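Local structure of BIFUNCTIONAL PROTEIN Proline utilization A (PutA) (5UX5) at residues A147-R151 with A386-R390; L275-A279 with M333-I337; R346-H352 with Q372-L378. The protein oxidises proline to glutamate in two steps, pairing an FAD-dependent proline dehydrogenase with an NAD-dependent aldehyde dehydrogenase in one bifunctional chain. All coordinates share one frame; numbering follows the deposited sequence.

Contact 1 (A147-R151 with A386-R390); sequences AKGYR and AEAVR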
loop_
_atom_site.group_PDB
_atom_site.type_symbol
_atom_site.label_atom_id
_atom_site.label_comp_id
_atom_site.label_asym_id
_atom_site.label_seq_id
_atom_site.Cartn_x
_atom_site.Cartn_y
_atom_site.Cartn_z
ATOM N N ALA A 147 -9.390 -38.167 -28.869
ATOM C CA ALA A 147 -10.088 -39.361 -29.308
ATOM C C ALA A 147 -11.462 -39.467 -28.670
ATOM O O ALA A 147 -12.398 -39.952 -29.315
ATOM C CB ALA A 147 -9.260 -40.596 -28.971
ATOM N N LYS A 148 -11.617 -38.990 -27.430
ATOM C CA LYS A 148 -12.906 -39.024 -26.747
ATOM C C LYS A 148 -13.773 -37.821 -27.092
ATOM O O LYS A 148 -14.856 -37.661 -26.513
ATOM C CB LYS A 148 -12.709 -39.110 -25.221
ATOM C CG LYS A 148 -12.265 -40.487 -24.703
ATOM C CD LYS A 148 -12.300 -40.630 -23.161
ATOM C CE LYS A 148 -11.057 -40.097 -22.474
ATOM N NZ LYS A 148 -11.103 -40.269 -20.992
ATOM N N GLY A 149 -13.319 -36.971 -28.010
ATOM C CA GLY A 149 -14.116 -35.850 -28.456
ATOM C C GLY A 149 -13.975 -34.584 -27.640
ATOM O O GLY A 149 -14.922 -33.787 -27.586
ATOM N N TYR A 150 -12.829 -34.374 -26.996
ATOM C CA TYR A 150 -12.571 -33.171 -26.226
ATOM C C TYR A 150 -11.391 -32.418 -26.827
ATOM O O TYR A 150 -10.548 -32.993 -27.516
ATOM C CB TYR A 150 -12.268 -33.502 -24.765
ATOM C CG TYR A 150 -13.371 -34.210 -24.011
ATOM C CD1 TYR A 150 -13.529 -35.590 -24.120
ATOM C CD2 TYR A 150 -14.233 -33.511 -23.165
ATOM C CE1 TYR A 150 -14.519 -36.255 -23.427
ATOM C CE2 TYR A 150 -15.227 -34.166 -22.468
ATOM C CZ TYR A 150 -15.366 -35.543 -22.605
ATOM O OH TYR A 150 -16.352 -36.224 -21.924
ATOM N N ARG A 151 -11.338 -31.116 -26.567
ATOM C CA ARG A 151 -10.176 -30.289 -26.865
ATOM C C ARG A 151 -9.639 -29.738 -25.536
ATOM O O ARG A 151 -10.387 -29.597 -24.570
ATOM C CB ARG A 151 -10.565 -29.184 -27.890
ATOM N N ALA A 386 -19.330 -34.051 -17.562
ATOM C CA ALA A 386 -18.814 -33.469 -18.799
ATOM C C ALA A 386 -19.125 -34.332 -20.020
ATOM O O ALA A 386 -19.287 -33.801 -21.128
ATOM C CB ALA A 386 -17.307 -33.238 -18.677
ATOM N N GLU A 387 -19.231 -35.653 -19.847
ATOM C CA GLU A 387 -19.563 -36.499 -20.987
ATOM C C GLU A 387 -21.040 -36.378 -21.352
ATOM O O GLU A 387 -21.391 -36.355 -22.541
ATOM C CB GLU A 387 -19.179 -37.950 -20.700
ATOM C CG GLU A 387 -19.663 -38.961 -21.742
ATOM C CD GLU A 387 -18.946 -38.847 -23.074
ATOM O OE1 GLU A 387 -17.995 -38.042 -23.182
ATOM O OE2 GLU A 387 -19.339 -39.567 -24.016
ATOM N N ALA A 388 -21.922 -36.301 -20.350
ATOM C CA ALA A 388 -23.313 -35.964 -20.634
ATOM C C ALA A 388 -23.393 -34.646 -21.387
ATOM O O ALA A 388 -24.094 -34.533 -22.403
ATOM C CB ALA A 388 -24.123 -35.887 -19.341
ATOM N N VAL A 389 -22.654 -33.641 -20.911
ATOM C CA VAL A 389 -22.665 -32.339 -21.565
ATOM C C VAL A 389 -22.154 -32.452 -22.991
ATOM O O VAL A 389 -22.736 -31.881 -23.919
ATOM C CB VAL A 389 -21.840 -31.327 -20.754
ATOM C CG1 VAL A 389 -21.875 -29.983 -21.446
ATOM C CG2 VAL A 389 -22.377 -31.221 -19.325
ATOM N N ARG A 390 -21.062 -33.194 -23.189
ATOM C CA ARG A 390 -20.474 -33.301 -24.521
ATOM C C ARG A 390 -21.495 -33.798 -25.532
ATOM O O ARG A 390 -21.622 -33.236 -26.629
ATOM C CB ARG A 390 -19.246 -34.215 -24.500
ATOM C CG ARG A 390 -18.402 -34.103 -25.785
ATOM C CD ARG A 390 -17.412 -35.251 -25.930
ATOM N NE ARG A 390 -18.061 -36.543 -25.748
ATOM C CZ ARG A 390 -18.603 -37.254 -26.731
ATOM N NH1 ARG A 390 -18.568 -36.804 -27.977
ATOM N NH2 ARG A 390 -19.179 -38.420 -26.464
#
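Tyr150 meets helix 383-393 with both its hydroxyl and its ring; the OH lies 2.8 Å from Glu387 OE1 in a weak hydrogen bond. Ring and carboxylate planes stand 44° apart. Within the helix the same carboxylate is held by Arg390, which grips it side-on: NE donates to OE1 of Glu387 at 3.0 Å, and NH2 of Arg390 forms a salt bridge with OE2 of Glu387 at 2.7 Å. Both acceptors lie close to the guanidinium plane, whereas both nitrogens come in well out of the plane of the carboxylate. A bend at chi3 of Arg390 (50°) turns the guanidinium back toward Glu387, one helical turn earlier.

The apolar part of the same arginine supplies the packing. Its CD lies over one face of the Tyr150 ring, 4.0 Å from the centroid and 16° off the ring normal, a CH-pi contact; CE2 of Tyr150 makes a loose apolar touch with CB of Ala386.

Backbone carbonyls complete the contact. Gly149, at the C-terminal Schellman motif of helix 136-147, places its O 3.3 Å from Arg390 CD, and Lys148 O lies over one guanidinium face without bonding to it.

Near the protein surface, where Tyr150 also rests on Val396 and Leu398 of strand 396-403, one Glu-Arg pair thus serves the tyrosine twice, as a weakly bonded acceptor for its hydroxyl and as methylene cover for its ring.

Contact 2 (L275-A279 with M333-I337); sequences LQQLA and MMDYI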
loop_
_atom_site.group_PDB
_atom_site.type_symbol
_atom_site.label_atom_id
_atom_site.label_comp_id
_atom_site.label_asym_id
_atom_site.label_seq_id
_atom_site.Cartn_x
_atom_site.Cartn_y
_atom_site.Cartn_z
ATOM N N LEU A 275 -19.163 -6.641 -22.679
ATOM C CA LEU A 275 -19.695 -7.583 -23.655
ATOM C C LEU A 275 -20.366 -6.855 -24.805
ATOM O O LEU A 275 -20.141 -7.188 -25.968
ATOM C CB LEU A 275 -20.691 -8.531 -22.981
ATOM C CG LEU A 275 -21.404 -9.514 -23.903
ATOM C CD1 LEU A 275 -20.372 -10.429 -24.522
ATOM C CD2 LEU A 275 -22.506 -10.316 -23.203
ATOM N N GLN A 276 -21.159 -5.829 -24.506
ATOM C CA GLN A 276 -21.818 -5.088 -25.574
ATOM C C GLN A 276 -20.796 -4.432 -26.491
ATOM O O GLN A 276 -20.943 -4.446 -27.722
ATOM C CB GLN A 276 -22.771 -4.052 -24.995
ATOM C CG GLN A 276 -23.964 -4.664 -24.312
ATOM C CD GLN A 276 -24.904 -3.621 -23.758
ATOM O OE1 GLN A 276 -25.948 -3.346 -24.343
ATOM N NE2 GLN A 276 -24.540 -3.028 -22.637
ATOM N N GLN A 277 -19.742 -3.867 -25.916
ATOM C CA GLN A 277 -18.748 -3.232 -26.759
ATOM C C GLN A 277 -18.014 -4.266 -27.599
ATOM O O GLN A 277 -17.748 -4.030 -28.785
ATOM C CB GLN A 277 -17.780 -2.431 -25.903
ATOM C CG GLN A 277 -16.895 -1.486 -26.673
ATOM C CD GLN A 277 -15.743 -2.250 -27.317
ATOM O OE1 GLN A 277 -15.390 -3.335 -26.853
ATOM N NE2 GLN A 277 -15.131 -1.680 -28.352
ATOM N N LEU A 278 -17.693 -5.421 -27.009
ATOM C CA LEU A 278 -17.047 -6.473 -27.783
ATOM C C LEU A 278 -17.971 -7.040 -28.857
ATOM O O LEU A 278 -17.506 -7.363 -29.957
ATOM C CB LEU A 278 -16.556 -7.581 -26.849
ATOM C CG LEU A 278 -15.231 -7.295 -26.135
ATOM C CD1 LEU A 278 -15.177 -7.941 -24.777
ATOM C CD2 LEU A 278 -14.138 -7.840 -26.986
ATOM N N ALA A 279 -19.281 -7.099 -28.599
ATOM C CA ALA A 279 -20.201 -7.602 -29.613
ATOM C C ALA A 279 -20.275 -6.641 -30.784
ATOM O O ALA A 279 -20.309 -7.072 -31.944
ATOM C CB ALA A 279 -21.593 -7.829 -29.024
ATOM N N MET A 333 -25.589 -12.138 -19.455
ATOM C CA MET A 333 -24.609 -12.064 -20.526
ATOM C C MET A 333 -24.798 -13.188 -21.533
ATOM O O MET A 333 -24.675 -12.975 -22.743
ATOM C CB MET A 333 -23.195 -12.061 -19.958
ATOM C CG MET A 333 -22.931 -10.867 -19.063
ATOM S SD MET A 333 -21.181 -10.465 -18.903
ATOM C CE MET A 333 -20.563 -11.970 -18.224
ATOM N N MET A 334 -25.106 -14.384 -21.046
ATOM C CA MET A 334 -25.441 -15.502 -21.917
ATOM C C MET A 334 -26.628 -15.153 -22.812
ATOM O O MET A 334 -26.569 -15.288 -24.043
ATOM C CB MET A 334 -25.751 -16.697 -21.029
ATOM C CG MET A 334 -26.052 -17.971 -21.662
ATOM S SD MET A 334 -26.428 -19.015 -20.256
ATOM C CE MET A 334 -27.948 -18.271 -19.767
ATOM N N ASP A 335 -27.698 -14.662 -22.193
ATOM C CA ASP A 335 -28.916 -14.276 -22.887
ATOM C C ASP A 335 -28.634 -13.322 -24.040
ATOM O O ASP A 335 -29.190 -13.465 -25.135
ATOM C CB ASP A 335 -29.825 -13.605 -21.856
ATOM C CG ASP A 335 -31.279 -13.643 -22.221
ATOM O OD1 ASP A 335 -31.634 -13.322 -23.380
ATOM O OD2 ASP A 335 -32.062 -13.970 -21.302
ATOM N N TYR A 336 -27.790 -12.325 -23.800
ATOM C CA TYR A 336 -27.570 -11.264 -24.772
ATOM C C TYR A 336 -26.807 -11.779 -25.989
ATOM O O TYR A 336 -27.094 -11.386 -27.129
ATOM C CB TYR A 336 -26.812 -10.126 -24.089
ATOM C CG TYR A 336 -26.379 -8.953 -24.959
ATOM C CD1 TYR A 336 -25.261 -9.030 -25.785
ATOM C CD2 TYR A 336 -27.044 -7.734 -24.883
ATOM C CE1 TYR A 336 -24.863 -7.946 -26.557
ATOM C CE2 TYR A 336 -26.650 -6.642 -25.638
ATOM C CZ TYR A 336 -25.560 -6.751 -26.480
ATOM O OH TYR A 336 -25.182 -5.652 -27.227
ATOM N N ILE A 337 -25.833 -12.663 -25.765
ATOM C CA ILE A 337 -24.803 -12.913 -26.762
ATOM C C ILE A 337 -25.184 -14.108 -27.631
ATOM O O ILE A 337 -24.773 -14.189 -28.796
ATOM C CB ILE A 337 -23.432 -13.105 -26.067
ATOM C CG1 ILE A 337 -22.278 -12.767 -27.005
ATOM C CG2 ILE A 337 -23.279 -14.496 -25.517
ATOM C CD1 ILE A 337 -22.309 -11.347 -27.451
#
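This is buried, apolar helix-to-helix packing on the outside of the proline dehydrogenase barrel, between helices 271-287 and 323-337, with Leu275 wedged between Met333, Tyr336 and Ile337. The segments run nearly parallel, their N-to-C directions 20° apart and their axes 11.1 Å from each other at closest approach, as suits helices lying side by side around a parallel barrel.

Leu275 divides its two methyls between the partners. CD1 meets Ile337 CD1 at 3.6 Å, while CD2 packs on CB of Met333 at 3.7 Å and also reaches CD1 of the Tyr336 ring. One turn on, the CB of Ala279 touches Ile337 CD1 at 3.9 Å and approaches the Tyr336 ring at its edge, near the ring plane.

Tyr336 has CG anti to its own backbone nitrogen (chi1 175°), which sends the ring across to helix 271-287. There the aliphatic part of Gln276 crosses it at about a right angle, CG lying 3.3 Å from Tyr336 OH, with amide and ring planes 84° apart. Beyond the pair, the ring of Tyr336 also meets His342 and, edge-to-face, Tyr12. Toward the barrel wall, Leu275 packs on Ile295 and Met333 on Leu297, both of strand 293-298.

No hydrogen bond joins the two segments, so what holds them to each other is van der Waals contact and the burial of methyl groups and aromatic carbon.

Contact 3 (R346-H352 with Q372-L378); sequences RVGIASH and QLDVEML. With FAD (flavin-adenine dinucleotide), chain E.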
loop_
_atom_site.group_PDB
_atom_site.type_symbol
_atom_site.label_atom_id
_atom_site.label_comp_id
_atom_site.label_asym_id
_atom_site.label_seq_id
_atom_site.Cartn_x
_atom_site.Cartn_y
_atom_site.Cartn_z
ATOM N N ARG A 346 -18.562 -16.106 -30.899
ATOM C CA ARG A 346 -18.725 -17.415 -30.287
ATOM C C ARG A 346 -18.550 -17.283 -28.779
ATOM O O ARG A 346 -18.000 -16.293 -28.278
ATOM C CB ARG A 346 -17.720 -18.408 -30.845
ATOM C CG ARG A 346 -17.661 -18.460 -32.388
ATOM C CD ARG A 346 -17.032 -19.743 -32.886
ATOM N NE ARG A 346 -17.800 -20.890 -32.416
ATOM C CZ ARG A 346 -17.382 -21.721 -31.465
ATOM N NH1 ARG A 346 -16.196 -21.532 -30.883
ATOM N NH2 ARG A 346 -18.147 -22.736 -31.089
ATOM N N VAL A 347 -19.045 -18.283 -28.051
ATOM C CA VAL A 347 -19.168 -18.209 -26.599
ATOM C C VAL A 347 -18.688 -19.499 -25.958
ATOM O O VAL A 347 -19.246 -20.573 -26.216
ATOM C CB VAL A 347 -20.616 -17.953 -26.166
ATOM C CG1 VAL A 347 -20.653 -17.640 -24.730
ATOM C CG2 VAL A 347 -21.197 -16.837 -26.960
ATOM N N GLY A 348 -17.720 -19.384 -25.054
ATOM C CA GLY A 348 -17.411 -20.486 -24.168
ATOM C C GLY A 348 -18.021 -20.248 -22.792
ATOM O O GLY A 348 -17.604 -19.328 -22.078
ATOM N N ILE A 349 -19.026 -21.042 -22.425
ATOM C CA ILE A 349 -19.566 -21.015 -21.069
ATOM C C ILE A 349 -18.633 -21.843 -20.192
ATOM O O ILE A 349 -18.472 -23.050 -20.397
ATOM C CB ILE A 349 -21.013 -21.548 -21.013
ATOM C CG1 ILE A 349 -22.060 -20.433 -21.128
ATOM C CG2 ILE A 349 -21.282 -22.254 -19.712
ATOM C CD1 ILE A 349 -22.159 -19.815 -22.449
ATOM N N ALA A 350 -18.005 -21.195 -19.218
ATOM C CA ALA A 350 -17.025 -21.835 -18.346
ATOM C C ALA A 350 -17.655 -21.935 -16.962
ATOM O O ALA A 350 -17.560 -21.007 -16.156
ATOM C CB ALA A 350 -15.701 -21.064 -18.304
ATOM N N SER A 351 -18.329 -23.054 -16.703
ATOM C CA SER A 351 -18.989 -23.254 -15.424
ATOM C C SER A 351 -19.191 -24.743 -15.184
ATOM O O SER A 351 -19.468 -25.496 -16.124
ATOM C CB SER A 351 -20.336 -22.526 -15.367
ATOM O OG SER A 351 -20.975 -22.767 -14.120
ATOM N N HIS A 352 -19.039 -25.166 -13.928
ATOM C CA HIS A 352 -19.456 -26.503 -13.508
ATOM C C HIS A 352 -20.850 -26.506 -12.905
ATOM O O HIS A 352 -21.335 -27.562 -12.478
ATOM C CB HIS A 352 -18.462 -27.104 -12.515
ATOM C CG HIS A 352 -17.248 -27.678 -13.166
ATOM N ND1 HIS A 352 -17.266 -28.885 -13.832
ATOM C CD2 HIS A 352 -15.977 -27.220 -13.247
ATOM C CE1 HIS A 352 -16.059 -29.141 -14.307
ATOM N NE2 HIS A 352 -15.260 -28.147 -13.965
ATOM N N GLN A 372 -22.361 -21.537 -31.994
ATOM C CA GLN A 372 -21.634 -20.532 -31.244
ATOM C C GLN A 372 -21.372 -20.953 -29.811
ATOM O O GLN A 372 -20.800 -20.170 -29.053
ATOM C CB GLN A 372 -22.391 -19.198 -31.248
ATOM C CG GLN A 372 -21.997 -18.273 -32.379
ATOM C CD GLN A 372 -22.635 -18.670 -33.677
ATOM O OE1 GLN A 372 -23.857 -18.812 -33.750
ATOM N NE2 GLN A 372 -21.816 -18.900 -34.703
ATOM N N LEU A 373 -21.768 -22.158 -29.413
ATOM C CA LEU A 373 -21.698 -22.566 -28.020
ATOM C C LEU A 373 -20.685 -23.682 -27.862
ATOM O O LEU A 373 -20.917 -24.807 -28.316
ATOM C CB LEU A 373 -23.065 -23.012 -27.512
ATOM C CG LEU A 373 -23.162 -23.454 -26.057
ATOM C CD1 LEU A 373 -22.894 -22.281 -25.131
ATOM C CD2 LEU A 373 -24.519 -24.044 -25.789
ATOM N N ASP A 374 -19.594 -23.371 -27.175
ATOM C CA ASP A 374 -18.697 -24.351 -26.598
ATOM C C ASP A 374 -18.895 -24.273 -25.093
ATOM O O ASP A 374 -19.290 -23.230 -24.581
ATOM C CB ASP A 374 -17.235 -24.053 -26.958
ATOM C CG ASP A 374 -16.993 -23.995 -28.468
ATOM O OD1 ASP A 374 -17.709 -24.688 -29.221
ATOM O OD2 ASP A 374 -16.079 -23.258 -28.906
ATOM N N VAL A 375 -18.659 -25.377 -24.387
ATOM C CA VAL A 375 -18.671 -25.410 -22.921
ATOM C C VAL A 375 -17.263 -25.712 -22.436
ATOM O O VAL A 375 -16.642 -26.687 -22.880
ATOM C CB VAL A 375 -19.656 -26.457 -22.372
ATOM C CG1 VAL A 375 -19.433 -26.641 -20.873
ATOM C CG2 VAL A 375 -21.101 -26.072 -22.678
ATOM N N GLU A 376 -16.754 -24.892 -21.525
ATOM C CA GLU A 376 -15.399 -25.061 -21.021
ATOM C C GLU A 376 -15.457 -25.469 -19.552
ATOM O O GLU A 376 -16.181 -24.853 -18.770
ATOM C CB GLU A 376 -14.587 -23.782 -21.248
ATOM C CG GLU A 376 -14.695 -23.240 -22.710
ATOM C CD GLU A 376 -13.643 -22.183 -23.038
ATOM O OE1 GLU A 376 -13.602 -21.687 -24.198
ATOM O OE2 GLU A 376 -12.855 -21.848 -22.124
ATOM N N MET A 377 -14.724 -26.535 -19.194
ATOM C CA MET A 377 -14.770 -27.164 -17.875
ATOM C C MET A 377 -13.358 -27.480 -17.383
ATOM O O MET A 377 -12.363 -27.255 -18.080
ATOM C CB MET A 377 -15.638 -28.437 -17.897
ATOM C CG MET A 377 -17.169 -28.197 -18.012
ATOM S SD MET A 377 -18.212 -29.678 -18.166
ATOM C CE MET A 377 -18.422 -30.192 -16.473
ATOM N N LEU A 378 -13.272 -28.005 -16.156
ATOM C CA LEU A 378 -11.999 -28.356 -15.528
ATOM C C LEU A 378 -11.622 -29.794 -15.835
ATOM O O LEU A 378 -12.382 -30.720 -15.522
ATOM C CB LEU A 378 -12.050 -28.163 -14.020
ATOM C CG LEU A 378 -12.027 -26.683 -13.726
ATOM C CD1 LEU A 378 -12.193 -26.504 -12.245
ATOM C CD2 LEU A 378 -10.702 -26.117 -14.231
HETATM P PA FAD E . -20.667 -21.616 -8.760
HETATM O O1A FAD E . -20.752 -22.213 -7.313
HETATM O O2A FAD E . -21.892 -21.442 -9.529
HETATM O O5B FAD E . -20.102 -20.255 -8.919
HETATM C C5B FAD E . -19.130 -19.787 -8.002
HETATM C C4B FAD E . -18.788 -18.352 -8.355
HETATM O O4B FAD E . -19.746 -17.469 -7.847
HETATM C C3B FAD E . -17.481 -17.899 -7.785
HETATM O O3B FAD E . -16.352 -18.280 -8.490
HETATM C C2B FAD E . -17.649 -16.423 -7.751
HETATM O O2B FAD E . -17.225 -15.834 -8.926
HETATM C C1B FAD E . -19.115 -16.265 -7.473
HETATM N N9A FAD E . -19.401 -15.973 -6.076
HETATM C C8A FAD E . -19.488 -16.893 -5.040
HETATM N N7A FAD E . -19.743 -16.248 -3.884
HETATM C C5A FAD E . -19.855 -14.878 -4.093
HETATM C C6A FAD E . -20.124 -13.765 -3.272
HETATM N N6A FAD E . -20.345 -13.858 -1.839
HETATM N N1A FAD E . -20.166 -12.546 -3.831
HETATM C C2A FAD E . -19.943 -12.386 -5.174
HETATM N N3A FAD E . -19.679 -13.448 -5.998
HETATM C C4A FAD E . -19.629 -14.689 -5.500
HETATM N N1 FAD E . -11.856 -17.397 -13.514
HETATM C C2 FAD E . -11.296 -16.113 -13.859
HETATM O O2 FAD E . -11.443 -15.074 -12.972
HETATM N N3 FAD E . -10.566 -15.972 -15.046
HETATM C C4 FAD E . -10.401 -17.035 -15.935
HETATM O O4 FAD E . -9.687 -16.866 -17.109
HETATM C C4X FAD E . -11.111 -18.328 -15.671
HETATM N N5 FAD E . -11.133 -19.370 -16.592
HETATM C C5X FAD E . -11.849 -20.546 -16.331
HETATM C C6 FAD E . -11.872 -21.606 -17.256
HETATM C C7 FAD E . -12.587 -22.760 -16.959
HETATM C C7M FAD E . -12.623 -23.911 -17.921
HETATM C C8 FAD E . -13.290 -22.874 -15.786
HETATM C C8M FAD E . -14.060 -24.117 -15.475
HETATM C C9 FAD E . -13.271 -21.834 -14.869
HETATM C C9A FAD E . -12.558 -20.682 -15.143
HETATM N N10 FAD E . -12.578 -19.629 -14.182
HETATM C C10 FAD E . -11.857 -18.441 -14.430
HETATM C "C1'" FAD E . -13.296 -19.810 -12.907
HETATM C "C2'" FAD E . -14.678 -19.223 -12.810
HETATM O "O2'" FAD E . -14.573 -17.844 -12.824
HETATM C "C3'" FAD E . -15.315 -19.761 -11.511
HETATM O "O3'" FAD E . -14.575 -19.290 -10.451
HETATM C "C4'" FAD E . -15.438 -21.280 -11.343
HETATM O "O4'" FAD E . -15.496 -21.964 -12.542
HETATM C "C5'" FAD E . -16.573 -21.708 -10.385
HETATM O "O5'" FAD E . -17.835 -21.085 -10.594
HETATM P P FAD E . -19.163 -21.860 -11.105
HETATM O O1P FAD E . -19.963 -21.234 -12.310
HETATM O O2P FAD E . -18.545 -23.304 -11.255
HETATM O O3P FAD E . -19.949 -22.395 -9.792
#
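Strands 345-350 and 373-378 are neighbours in the parallel barrel of the proline dehydrogenase domain, joined through helix 354-367 as a beta-alpha-beta unit, and their C-terminal ends help to form the FAD pocket. Backbone bonds pass to and fro in parallel register: Val347 N to Gln372 O, Asp374 N to Val347 O, Ile349 N to Asp374 O, and Glu376 N to Ile349 O at 2.8 Å.

On the face carrying Val347, Ile349, Leu373 and Val375, the CD1 atoms of Ile349 and Leu373 touch at 3.7 Å beneath helix 354-367. The face with Asp374 and Glu376 carries the charges. Arg346 grips Asp374 end-on, NH1 to OD2 at 2.6 Å and NH2 to OD1 at 2.7 Å; the carboxylate oxygens lie in the guanidinium plane, although the two groups are turned 48° apart. Lys294 forms salt bridges with both Asp374 OD2 and Glu376 OE1, and Arg296 pairs with Glu376 OE2.

Where the first strand has given way to a loop, His352 NE2 accepts a hydrogen bond from Leu378 N at 3.0 Å, the donor tilted 30° from the ring plane. His352 CG is anti to its carbonyl carbon (chi1 -80°), and the ring thereby reaches across to Met377 and Leu378. The flavin's dimethyl edge settles among Ala350, Glu376, Met377 and Leu378, with FAD C7M 3.4 Å from Met377 O. Ser351 OG bonds to FAD O1P at 2.6 Å, and His352 N to O2P.

By spending its NE2 acceptor on Leu378 N, His352 ties the loop to the neighbouring strand, while its own backbone N-H, together with the Ser351 hydroxyl, faces the negatively charged FAD phosphate.

Overall arrangement
All three contacts belong to the proline dehydrogenase barrel, and contact 3 is the one that touches FAD. Contact 2 closes before contact 3 opens; helix 323-337 leads into strand 345-350, and Ile337 CG2 packs 3.4 Å from Val347 CG2, carrying the helix layer onto the barrel wall. On the neighbouring strand, Ala386 CB lies 3.7 Å from Met377 SD, so helix 383-393 of contact 1 backs strand 373-378. Contacts 1 and 2 do not touch, their centres being about 26 Å apart, and each approaches FAD to about 10 Å, through the side chains of Ala386 and Met333. Along the chain, contact 1 encloses both of the others.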